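Local atomic coordinates of Thiosulfate:glutathione sulfurtransferase (Saccharomyces cerevisiae, PDB entry 3D1P), a protein that transfers sulfane sulfur from thiosulfate to glutathione, yielding S-sulfanylglutathione and sulfite, a central step of mitochondrial hydrogen sulfide metabolism. Residues 46-51 against 98-104. Residues are numbered along the deposited sequence; the frame is centred on the assembly and turned at random.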
loop_
_atom_site.group_PDB
_atom_site.type_symbol
_atom_site.label_atom_id
_atom_site.label_comp_id
_atom_site.label_asym_id
_atom_site.label_seq_id
_atom_site.Cartn_x
_atom_site.Cartn_y
_atom_site.Cartn_z
ATOM N N VAL A 46 -4.712 1.245 -0.598
ATOM C CA VAL A 46 -5.434 2.517 -0.554
ATOM C C VAL A 46 -6.867 2.392 -1.071
ATOM O O VAL A 46 -7.512 3.398 -1.358
ATOM C CB VAL A 46 -4.652 3.659 -1.239
ATOM C CG1 VAL A 46 -3.260 3.749 -0.653
ATOM C CG2 VAL A 46 -4.592 3.541 -2.734
ATOM N N ARG A 47 -7.389 1.173 -1.125
ATOM C CA ARG A 47 -8.819 0.997 -1.340
ATOM C C ARG A 47 -9.618 1.551 -0.150
ATOM O O ARG A 47 -9.070 1.873 0.904
ATOM C CB ARG A 47 -9.133 -0.482 -1.568
ATOM C CG ARG A 47 -8.501 -1.055 -2.822
ATOM C CD ARG A 47 -8.767 -2.536 -3.009
ATOM N NE ARG A 47 -8.226 -3.273 -1.861
ATOM C CZ ARG A 47 -8.668 -4.413 -1.393
ATOM N NH1 ARG A 47 -9.638 -5.068 -1.978
ATOM N NH2 ARG A 47 -8.114 -4.894 -0.290
ATOM N N GLU A 48 -10.928 1.664 -0.343
ATOM C CA GLU A 48 -11.794 2.083 0.746
ATOM C C GLU A 48 -11.919 0.963 1.776
ATOM O O GLU A 48 -11.683 -0.205 1.471
ATOM C CB GLU A 48 -13.165 2.509 0.243
ATOM C CG GLU A 48 -13.103 3.791 -0.591
ATOM C CD GLU A 48 -12.498 4.945 0.195
ATOM O OE1 GLU A 48 -13.064 5.265 1.270
ATOM O OE2 GLU A 48 -11.437 5.472 -0.187
ATOM N N PRO A 49 -12.314 1.283 3.000
ATOM C CA PRO A 49 -12.391 0.248 4.047
ATOM C C PRO A 49 -13.297 -0.926 3.683
ATOM O O PRO A 49 -13.006 -2.064 4.025
ATOM C CB PRO A 49 -12.856 1.035 5.272
ATOM C CG PRO A 49 -12.308 2.421 5.054
ATOM C CD PRO A 49 -12.531 2.631 3.583
ATOM N N SER A 50 -14.407 -0.662 2.989
ATOM C CA SER A 50 -15.319 -1.702 2.590
ATOM C C SER A 50 -14.647 -2.656 1.634
ATOM O O SER A 50 -14.650 -3.889 1.931
ATOM C CB SER A 50 -16.597 -1.057 2.062
ATOM O OG SER A 50 -16.326 -0.112 1.061
ATOM N N GLU A 51 -13.882 -2.121 0.665
ATOM C CA GLU A 51 -13.091 -2.975 -0.260
ATOM C C GLU A 51 -12.046 -3.814 0.479
ATOM O O GLU A 51 -11.838 -5.021 0.257
ATOM C CB GLU A 51 -12.387 -2.140 -1.314
ATOM C CG GLU A 51 -13.259 -1.464 -2.348
ATOM C CD GLU A 51 -12.503 -0.454 -3.198
ATOM O OE1 GLU A 51 -12.213 0.649 -2.710
ATOM O OE2 GLU A 51 -12.159 -0.781 -4.361
ATOM N N CYS A 98 -4.107 -0.448 -5.072
ATOM C CA CYS A 98 -5.544 -0.351 -4.795
ATOM C C CYS A 98 -6.221 -1.622 -5.346
ATOM O O CYS A 98 -5.854 -2.720 -4.950
ATOM C CB CYS A 98 -6.132 1.001 -5.276
ATOM S SG CYS A 98 -5.914 1.332 -7.030
ATOM N N ALA A 99 -7.226 -1.438 -6.226
ATOM C CA ALA A 99 -7.908 -2.554 -6.902
ATOM C C ALA A 99 -7.312 -2.714 -8.303
ATOM O O ALA A 99 -6.715 -3.742 -8.592
ATOM C CB ALA A 99 -9.404 -2.330 -6.943
ATOM N N SER A 100 -7.451 -1.687 -9.152
ATOM C CA SER A 100 -6.927 -1.757 -10.495
ATOM C C SER A 100 -5.653 -0.944 -10.727
ATOM O O SER A 100 -5.055 -1.050 -11.794
ATOM C CB SER A 100 -7.969 -1.369 -11.549
ATOM O OG SER A 100 -8.462 -0.106 -11.362
ATOM N N GLY A 101 -5.218 -0.145 -9.747
ATOM C CA GLY A 101 -3.955 0.550 -9.767
ATOM C C GLY A 101 -3.997 2.064 -9.753
ATOM O O GLY A 101 -3.014 2.680 -9.370
ATOM N N LYS A 102 -5.075 2.700 -10.201
ATOM C CA LYS A 102 -5.034 4.169 -10.363
ATOM C C LYS A 102 -4.840 4.875 -9.034
ATOM O O LYS A 102 -4.020 5.800 -8.903
ATOM C CB LYS A 102 -6.270 4.693 -11.046
ATOM C CG LYS A 102 -6.219 6.207 -11.267
ATOM C CD LYS A 102 -7.329 6.719 -12.131
ATOM C CE LYS A 102 -7.476 8.233 -12.080
ATOM N NZ LYS A 102 -8.331 8.739 -13.155
ATOM N N ARG A 103 -5.661 4.507 -8.036
ATOM C CA ARG A 103 -5.558 5.156 -6.750
ATOM C C ARG A 103 -4.213 4.869 -6.095
ATOM O O ARG A 103 -3.638 5.745 -5.443
ATOM C CB ARG A 103 -6.698 4.729 -5.838
ATOM C CG ARG A 103 -8.069 5.167 -6.353
ATOM C CD ARG A 103 -9.173 4.512 -5.569
ATOM N NE ARG A 103 -9.290 3.101 -5.870
ATOM C CZ ARG A 103 -10.053 2.226 -5.236
ATOM N NH1 ARG A 103 -10.632 2.555 -4.090
ATOM N NH2 ARG A 103 -10.228 1.003 -5.717
ATOM N N GLY A 104 -3.717 3.634 -6.221
ATOM C CA GLY A 104 -2.384 3.327 -5.724
ATOM C C GLY A 104 -1.317 4.262 -6.302
ATOM O O GLY A 104 -0.455 4.748 -5.589
HETATM O O HOH W 1 -9.907 4.593 -2.174
#
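R103 and E51 meet head-on, guanidinium and carboxylate nearly coplanar (10° apart). R103 grips end-on: NH1 reaches E51 OE1 at 2.8 Å and NH2 reaches E51 OE2 at 3.0 Å, both nearly straight bonds to syn lone pairs. E51 OE1 takes a second bond, from E48 N (2.9 Å) on its anti side and tilted 33° out of the carboxylate plane, so the acid is tied to the start of its own helix as well as to R103. One water accepts from R103 NH1 and donates to V46 O and E48 OE2, while E48 OE1 is held by S67. Beside the salt bridge, R47 lays its aliphatic part along the backbone of C98, CG lying 3.4 Å from C98 C; its NH2 forms a salt bridge with D45 and bonds to V55 O, while E51 C lies over one face of the guanidinium, near the rim. V46 CG2 rests against C98 CB (3.9 Å) on one flank and on R103 O and G104 N at the start of helix 102-112. With chi1 at 58°, SG of C98 points to the N-terminal turn of that helix, where G104 N donates to it at 3.3 Å and fixes its direction. The loop 98-101, leading from strand 93-97 into helix 102-112 and carrying the persulfide-forming C98, is the active-site loop of the rhodanese fold.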